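Local atomic coordinates of D-2-hydroxyacid dehydrogensase protein (Ketogulonicigenium vulgare, PDB entry 4LSW), a protein that probably catalyses the reversible, nicotinamide-dependent reduction of 2-keto acids to D-2-hydroxy acids. Residues V99-V104 with L153-F158; A105-A110 with P280-G285; L229-I232 with N237-E240. All coordinates share one frame; numbering follows the deposited sequence.

Contact 1: residues V99-V104 with L153-F158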
loop_
_atom_site.group_PDB
_atom_site.type_symbol
_atom_site.label_atom_id
_atom_site.label_comp_id
_atom_site.label_asym_id
_atom_site.label_seq_id
_atom_site.Cartn_x
_atom_site.Cartn_y
_atom_site.Cartn_z
ATOM N N VAL A 99 9.522 -5.788 -3.131
ATOM C CA VAL A 99 9.083 -7.152 -2.874
ATOM C C VAL A 99 7.565 -7.342 -2.825
ATOM O O VAL A 99 7.093 -8.477 -2.888
ATOM C CB VAL A 99 9.723 -7.710 -1.592
ATOM C CG1 VAL A 99 11.210 -7.899 -1.799
ATOM C CG2 VAL A 99 9.462 -6.777 -0.441
ATOM N N LEU A 100 6.802 -6.250 -2.735
ATOM C CA LEU A 100 5.343 -6.337 -2.644
ATOM C C LEU A 100 4.600 -5.983 -3.942
ATOM O O LEU A 100 3.371 -6.094 -4.016
ATOM C CB LEU A 100 4.802 -5.467 -1.493
ATOM C CG LEU A 100 5.043 -3.954 -1.389
ATOM C CD1 LEU A 100 4.613 -3.162 -2.607
ATOM C CD2 LEU A 100 4.313 -3.420 -0.167
ATOM N N THR A 101 5.360 -5.513 -4.925
ATOM C CA THR A 101 4.789 -4.877 -6.114
ATOM C C THR A 101 3.841 -5.797 -6.886
ATOM O O THR A 101 2.708 -5.425 -7.192
ATOM C CB THR A 101 5.898 -4.350 -7.039
ATOM O OG1 THR A 101 6.671 -3.373 -6.324
ATOM C CG2 THR A 101 5.315 -3.712 -8.288
ATOM N N GLY A 102 4.294 -7.016 -7.158
ATOM C CA GLY A 102 3.525 -7.938 -7.977
ATOM C C GLY A 102 2.241 -8.377 -7.306
ATOM O O GLY A 102 1.206 -8.464 -7.956
ATOM N N ASP A 103 2.293 -8.637 -6.006
ATOM C CA ASP A 103 1.100 -9.078 -5.300
ATOM C C ASP A 103 0.066 -7.957 -5.176
ATOM O O ASP A 103 -1.128 -8.204 -5.279
ATOM C CB ASP A 103 1.463 -9.698 -3.945
ATOM C CG ASP A 103 1.863 -11.158 -4.072
ATOM O OD1 ASP A 103 1.251 -11.852 -4.906
ATOM O OD2 ASP A 103 2.768 -11.609 -3.343
ATOM N N VAL A 104 0.532 -6.720 -5.019
ATOM C CA VAL A 104 -0.396 -5.599 -4.965
ATOM C C VAL A 104 -1.104 -5.454 -6.311
ATOM O O VAL A 104 -2.324 -5.324 -6.373
ATOM C CB VAL A 104 0.320 -4.284 -4.582
ATOM C CG1 VAL A 104 -0.617 -3.100 -4.737
ATOM C CG2 VAL A 104 0.832 -4.363 -3.141
ATOM N N LEU A 153 1.923 5.695 -12.737
ATOM C CA LEU A 153 2.557 4.571 -13.425
ATOM C C LEU A 153 3.997 4.357 -12.951
ATOM O O LEU A 153 4.942 4.341 -13.745
ATOM C CB LEU A 153 2.487 4.742 -14.944
ATOM C CG LEU A 153 2.604 3.402 -15.676
ATOM C CD1 LEU A 153 1.252 2.702 -15.753
ATOM C CD2 LEU A 153 3.212 3.597 -17.051
ATOM N N GLY A 154 4.137 4.214 -11.634
ATOM C CA GLY A 154 5.381 3.783 -11.026
ATOM C C GLY A 154 5.435 2.266 -11.016
ATOM O O GLY A 154 4.835 1.622 -11.873
ATOM N N ARG A 155 6.145 1.698 -10.045
ATOM C CA ARG A 155 6.310 0.252 -9.954
ATOM C C ARG A 155 4.972 -0.482 -10.020
ATOM O O ARG A 155 4.788 -1.406 -10.837
ATOM C CB ARG A 155 7.002 -0.099 -8.636
ATOM C CG ARG A 155 8.421 0.435 -8.498
ATOM C CD ARG A 155 8.851 0.484 -7.039
ATOM N NE ARG A 155 10.295 0.680 -6.906
ATOM C CZ ARG A 155 10.906 1.865 -6.964
ATOM N NH1 ARG A 155 10.207 2.975 -7.166
ATOM N NH2 ARG A 155 12.223 1.938 -6.832
ATOM N N ILE A 156 4.043 -0.073 -9.166
ATOM C CA ILE A 156 2.771 -0.770 -9.045
ATOM C C ILE A 156 1.911 -0.564 -10.276
ATOM O O ILE A 156 1.368 -1.520 -10.833
ATOM C CB ILE A 156 2.003 -0.354 -7.785
ATOM C CG1 ILE A 156 2.824 -0.735 -6.553
ATOM C CG2 ILE A 156 0.642 -1.050 -7.749
ATOM C CD1 ILE A 156 2.199 -0.347 -5.247
ATOM N N GLY A 157 1.780 0.685 -10.701
ATOM C CA GLY A 157 0.961 0.990 -11.853
ATOM C C GLY A 157 1.443 0.271 -13.095
ATOM O O GLY A 157 0.639 -0.214 -13.883
ATOM N N PHE A 158 2.757 0.210 -13.270
ATOM C CA PHE A 158 3.337 -0.517 -14.388
ATOM C C PHE A 158 2.943 -1.980 -14.348
ATOM O O PHE A 158 2.521 -2.535 -15.361
ATOM C CB PHE A 158 4.856 -0.391 -14.384
ATOM C CG PHE A 158 5.518 -1.092 -15.521
ATOM C CD1 PHE A 158 5.274 -0.690 -16.825
ATOM C CD2 PHE A 158 6.403 -2.126 -15.291
ATOM C CE1 PHE A 158 5.891 -1.327 -17.895
ATOM C CE2 PHE A 158 7.033 -2.769 -16.351
ATOM C CZ PHE A 158 6.772 -2.369 -17.654
#
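Thr101 and Val104, one turn apart on helix 101-116, lean on the opening turn of helix 155-165 through Arg155 and Ile156, and every touch is a van der Waals one. The purely apolar part joins Val104 to Ile156. Val104 points CG1 at its partner because that branch stands anti to the backbone N (chi1 171°), and there it meets both arms of the isoleucine: Ile156 CG2 lies 3.9 Å from Val104 CG1, and Ile156 CD1 is 4.0 Å from the same methyl. Both residues are branched at CB, which puts methyls close to the backbone and lets the two helices meet with little chain between.

Gly154, at the N-cap position of helix 155-165, and Gly157 belong to a run that fits the GxGxxG dinucleotide-binding pattern of Rossmann domains, completed by Gly152. Without a side chain, Gly157 can turn the helix start closely past Leu153, and Phe158 N bonds to Gly154 O at 2.9 Å. The contact thus sets helix 101-116 beside the probable cofactor-binding turn.

Thr101 supplies the mixed part. Its methyl CG2 rests 3.5 Å from Arg155 O and 4.0 Å from Ile156 N, packing mainly on the backbone. The two branches share the work: with OG1 anti to the carbonyl carbon (chi1 -61°), the hydroxyl makes a weak hydrogen bond to Asp98 O while CG2 faces helix 155-165. Arg155 adds CB, 4.0 Å from Thr101 CG2, and crosses the threonine at about a right angle. From CG to NE its chain runs extended, away from the seam, to a salt bridge with Asp98.

Contact 2: residues A105-A110 with P280-G285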
loop_
_atom_site.group_PDB
_atom_site.type_symbol
_atom_site.label_atom_id
_atom_site.label_comp_id
_atom_site.label_asym_id
_atom_site.label_seq_id
_atom_site.Cartn_x
_atom_site.Cartn_y
_atom_site.Cartn_z
ATOM N N ALA A 105 -0.334 -5.544 -7.389
ATOM C CA ALA A 105 -0.907 -5.437 -8.725
ATOM C C ALA A 105 -1.889 -6.582 -8.986
ATOM O O ALA A 105 -2.972 -6.361 -9.546
ATOM C CB ALA A 105 0.184 -5.405 -9.776
ATOM N N ASP A 106 -1.522 -7.795 -8.574
ATOM C CA ASP A 106 -2.427 -8.933 -8.689
ATOM C C ASP A 106 -3.773 -8.656 -8.023
ATOM O O ASP A 106 -4.814 -8.919 -8.617
ATOM C CB ASP A 106 -1.833 -10.200 -8.041
ATOM C CG ASP A 106 -0.833 -10.936 -8.920
ATOM O OD1 ASP A 106 -0.389 -10.416 -9.962
ATOM O OD2 ASP A 106 -0.467 -12.061 -8.513
ATOM N N LEU A 107 -3.769 -8.131 -6.795
ATOM C CA LEU A 107 -5.040 -7.940 -6.104
ATOM C C LEU A 107 -5.875 -6.861 -6.788
ATOM O O LEU A 107 -7.074 -7.016 -6.941
ATOM C CB LEU A 107 -4.870 -7.641 -4.613
ATOM C CG LEU A 107 -6.209 -7.749 -3.867
ATOM C CD1 LEU A 107 -6.666 -9.197 -3.689
ATOM C CD2 LEU A 107 -6.223 -7.016 -2.516
ATOM N N GLY A 108 -5.229 -5.787 -7.236
ATOM C CA GLY A 108 -5.951 -4.735 -7.939
ATOM C C GLY A 108 -6.713 -5.260 -9.150
ATOM O O GLY A 108 -7.899 -4.990 -9.330
ATOM N N VAL A 109 -6.023 -6.037 -9.977
ATOM C CA VAL A 109 -6.651 -6.599 -11.162
ATOM C C VAL A 109 -7.743 -7.609 -10.793
ATOM O O VAL A 109 -8.818 -7.629 -11.392
ATOM C CB VAL A 109 -5.584 -7.213 -12.076
ATOM C CG1 VAL A 109 -6.219 -7.935 -13.241
ATOM C CG2 VAL A 109 -4.665 -6.116 -12.565
ATOM N N ALA A 110 -7.470 -8.427 -9.779
ATOM C CA ALA A 110 -8.451 -9.390 -9.291
ATOM C C ALA A 110 -9.720 -8.703 -8.812
ATOM O O ALA A 110 -10.821 -9.197 -9.030
ATOM C CB ALA A 110 -7.865 -10.212 -8.182
ATOM N N PRO A 280 -9.817 -5.889 3.047
ATOM C CA PRO A 280 -9.211 -5.406 4.297
ATOM C C PRO A 280 -7.719 -5.055 4.208
ATOM O O PRO A 280 -6.902 -5.580 4.974
ATOM C CB PRO A 280 -9.429 -6.585 5.249
ATOM C CG PRO A 280 -9.311 -7.781 4.346
ATOM C CD PRO A 280 -10.001 -7.350 3.056
ATOM N N HIS A 281 -7.378 -4.134 3.308
ATOM C CA HIS A 281 -5.992 -3.746 3.062
ATOM C C HIS A 281 -5.021 -4.917 3.037
ATOM O O HIS A 281 -4.064 -4.979 3.814
ATOM C CB HIS A 281 -5.524 -2.641 4.014
ATOM C CG HIS A 281 -4.428 -1.794 3.447
ATOM N ND1 HIS A 281 -4.099 -0.552 3.952
ATOM C CD2 HIS A 281 -3.597 -2.004 2.398
ATOM C CE1 HIS A 281 -3.103 -0.045 3.248
ATOM N NE2 HIS A 281 -2.779 -0.905 2.299
ATOM N N HIS A 282 -5.274 -5.839 2.116
ATOM C CA HIS A 282 -4.405 -6.999 2.002
ATOM C C HIS A 282 -3.796 -7.164 0.613
ATOM O O HIS A 282 -3.418 -8.277 0.240
ATOM C CB HIS A 282 -5.110 -8.293 2.453
ATOM C CG HIS A 282 -6.138 -8.813 1.492
ATOM N ND1 HIS A 282 -6.315 -10.162 1.249
ATOM C CD2 HIS A 282 -7.062 -8.176 0.736
ATOM C CE1 HIS A 282 -7.290 -10.329 0.377
ATOM N NE2 HIS A 282 -7.771 -9.139 0.056
ATOM N N ALA A 283 -3.669 -6.075 -0.144
ATOM C CA ALA A 283 -2.987 -6.170 -1.444
ATOM C C ALA A 283 -1.588 -6.796 -1.371
ATOM O O ALA A 283 -1.189 -7.534 -2.276
ATOM C CB ALA A 283 -2.920 -4.807 -2.130
ATOM N N SER A 284 -0.849 -6.532 -0.298
ATOM C CA SER A 284 0.470 -7.139 -0.135
ATOM C C SER A 284 0.411 -8.390 0.748
ATOM O O SER A 284 1.449 -8.950 1.104
ATOM C CB SER A 284 1.463 -6.140 0.453
ATOM O OG SER A 284 1.146 -5.851 1.799
ATOM N N GLY A 285 -0.806 -8.827 1.065
ATOM C CA GLY A 285 -1.017 -9.910 2.018
ATOM C C GLY A 285 -0.821 -11.338 1.517
ATOM O O GLY A 285 -1.759 -12.133 1.534
#
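Leu107 pushes one branch, CD2, into the angle between the His282 ring and the backbone of Ala283. Its conformation explains the fit: CG stands anti to the backbone N (chi1 -168°) and carries the fork straight out from helix 101-116, while chi2 of 74° leaves CD2 anti to CA, reaching the loop. That methyl lies 3.5 Å from Ala283 CA and 4.0 Å from Ala283 CB. A leucine is long and forked enough to span the distance, and an alanine opposite is small enough for the helix to approach its main chain.

His282 takes the rarer rotamer, with CG between the backbone N and the carbonyl carbon (chi1 74°), which swings the ring toward the leucine. Leu107 CD2 meets it obliquely, 3.6 Å from His282 CD2, and Leu107 CD1 adds a looser touch 3.9 Å from His282 NE2. That nitrogen is also hydrogen-bonded to Gln279 OE1, which limits the ring's rotation.

The loop joins strand 276-278, at the edge of the parallel Rossmann sheet, to helix 287-306. Within it a type I turn runs from His282 to Gly285, closed by Gly285 N to His282 O at 2.8 Å. Nearby, His281 ND1 bonds to Glu263, a pairing that recalls the histidine-glutamate dyad of D-2-hydroxyacid dehydrogenases. Asp258 steadies the same loop with both carboxylate oxygens, one accepting from His282 N and the other from Ala283 N.

Contact 3: residues L229-I232 with N237-E240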
loop_
_atom_site.group_PDB
_atom_site.type_symbol
_atom_site.label_atom_id
_atom_site.label_comp_id
_atom_site.label_asym_id
_atom_site.label_seq_id
_atom_site.Cartn_x
_atom_site.Cartn_y
_atom_site.Cartn_z
ATOM N N LEU A 229 -13.984 2.528 -10.098
ATOM C CA LEU A 229 -12.768 2.997 -9.458
ATOM C C LEU A 229 -12.159 1.871 -8.628
ATOM O O LEU A 229 -12.854 1.269 -7.807
ATOM C CB LEU A 229 -13.092 4.189 -8.547
ATOM C CG LEU A 229 -11.885 4.869 -7.893
ATOM C CD1 LEU A 229 -11.057 5.651 -8.918
ATOM C CD2 LEU A 229 -12.340 5.773 -6.741
ATOM N N ILE A 230 -10.880 1.567 -8.854
ATOM C CA ILE A 230 -10.201 0.550 -8.059
ATOM C C ILE A 230 -9.058 1.198 -7.308
ATOM O O ILE A 230 -8.156 1.743 -7.923
ATOM C CB ILE A 230 -9.638 -0.607 -8.929
ATOM C CG1 ILE A 230 -10.752 -1.267 -9.749
ATOM C CG2 ILE A 230 -8.928 -1.642 -8.054
ATOM C CD1 ILE A 230 -10.864 -0.740 -11.181
ATOM N N ASN A 231 -9.103 1.165 -5.980
ATOM C CA ASN A 231 -8.037 1.759 -5.202
ATOM C C ASN A 231 -7.232 0.764 -4.388
ATOM O O ASN A 231 -7.786 0.078 -3.514
ATOM C CB ASN A 231 -8.538 2.867 -4.279
ATOM C CG ASN A 231 -7.402 3.616 -3.660
ATOM O OD1 ASN A 231 -6.281 3.597 -4.176
ATOM N ND2 ASN A 231 -7.662 4.261 -2.528
ATOM N N ILE A 232 -5.931 0.696 -4.683
ATOM C CA ILE A 232 -4.993 -0.156 -3.928
ATOM C C ILE A 232 -3.799 0.643 -3.389
ATOM O O ILE A 232 -2.799 0.066 -2.946
ATOM C CB ILE A 232 -4.491 -1.347 -4.781
ATOM C CG1 ILE A 232 -3.942 -0.848 -6.124
ATOM C CG2 ILE A 232 -5.606 -2.363 -4.987
ATOM C CD1 ILE A 232 -3.445 -1.954 -7.046
ATOM N N ASN A 237 -5.503 10.079 -1.208
ATOM C CA ASN A 237 -5.591 10.569 -2.576
ATOM C C ASN A 237 -6.981 10.486 -3.185
ATOM O O ASN A 237 -7.184 10.882 -4.337
ATOM C CB ASN A 237 -4.572 9.869 -3.459
ATOM C CG ASN A 237 -3.192 10.466 -3.319
ATOM O OD1 ASN A 237 -3.048 11.661 -3.042
ATOM N ND2 ASN A 237 -2.173 9.647 -3.506
ATOM N N ILE A 238 -7.939 9.991 -2.407
ATOM C CA ILE A 238 -9.339 10.001 -2.823
ATOM C C ILE A 238 -10.207 10.770 -1.826
ATOM O O ILE A 238 -10.097 10.586 -0.610
ATOM C CB ILE A 238 -9.877 8.579 -3.020
ATOM C CG1 ILE A 238 -9.040 7.856 -4.080
ATOM C CG2 ILE A 238 -11.344 8.601 -3.434
ATOM C CD1 ILE A 238 -9.492 6.445 -4.357
ATOM N N ASP A 239 -11.056 11.645 -2.358
ATOM C CA ASP A 239 -12.049 12.345 -1.551
ATOM C C ASP A 239 -13.182 11.356 -1.258
ATOM O O ASP A 239 -14.042 11.111 -2.110
ATOM C CB ASP A 239 -12.571 13.566 -2.320
ATOM C CG ASP A 239 -13.556 14.411 -1.516
ATOM O OD1 ASP A 239 -14.200 13.896 -0.587
ATOM O OD2 ASP A 239 -13.687 15.609 -1.848
ATOM N N GLU A 240 -13.185 10.781 -0.060
ATOM C CA GLU A 240 -14.185 9.769 0.294
ATOM C C GLU A 240 -15.616 10.297 0.367
ATOM O O GLU A 240 -16.558 9.581 0.040
ATOM C CB GLU A 240 -13.821 9.038 1.596
ATOM C CG GLU A 240 -12.573 8.164 1.480
ATOM C CD GLU A 240 -12.407 7.195 2.637
ATOM O OE1 GLU A 240 -13.250 7.184 3.564
ATOM O OE2 GLU A 240 -11.424 6.430 2.612
#
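Asn231 and Ile238, 8.7 Å apart, are the closest CA pair between two segments joined by a connection of four residues. Residues 229-231 end strand 228-231, hydrogen-bonded within the parallel sheet to strands 200-203 and 254-257. Ile238 is also extended (phi -121°, psi 133°), but its segment forms no regular strand. It leads directly into helix 240-249, with Asp239 as N-cap, its OD1 accepting from Ala242 N. Asn237 fixes the loop through its amide's bonds to Ala207 O and Ala209 N. This is the strand-loop-helix passage of a Rossmann fold, and side chains bridge the gap.

Ile238 fills that interval. With CG1 anti to the carbonyl carbon (chi1 -59°) and chi2 fully extended, CD1 becomes the tip that reaches the sheet. Leu229 comes to meet it tip to tip, its CD2 3.8 Å from Ile238 CD1. Asn231 lies two residues on and on the same side of the strand; it and Ile238 approach each other from opposite directions. Asn231 CB lies 3.7 Å from Ile238 CD1, and Asn231 CG is 3.6 Å from that methyl. Leu243 of helix 240-249 packs on both Leu229 and Ile238, extending the apolar layer.

A single methyl therefore serves two strand residues, one of them an amide that offers its carbon skeleton to the contact. The contacts between the segments are apolar packing in a buried setting, which shields this methyl from water.

From the N terminus, helix 101-116 enters first and serves two contacts in succession. Its opening turn is met after 48 intervening residues by helix 155-165, closing contact 1; its next turns wait for residues 280-285, so contact 2 closes a loop of 169 residues and crosses contact 1. Contact 3, a short local closure at the end of strand 228-231, opens after contact 1 has closed and nests within contact 2. The three meet around the same helix: Val104 CG2 packs against Ala283 O, and Ile232 and Ile230 lie against Val104 and Gly108. Together they tie the glycine-rich turn, the seven-stranded parallel sheet and the loop before helix 287-306.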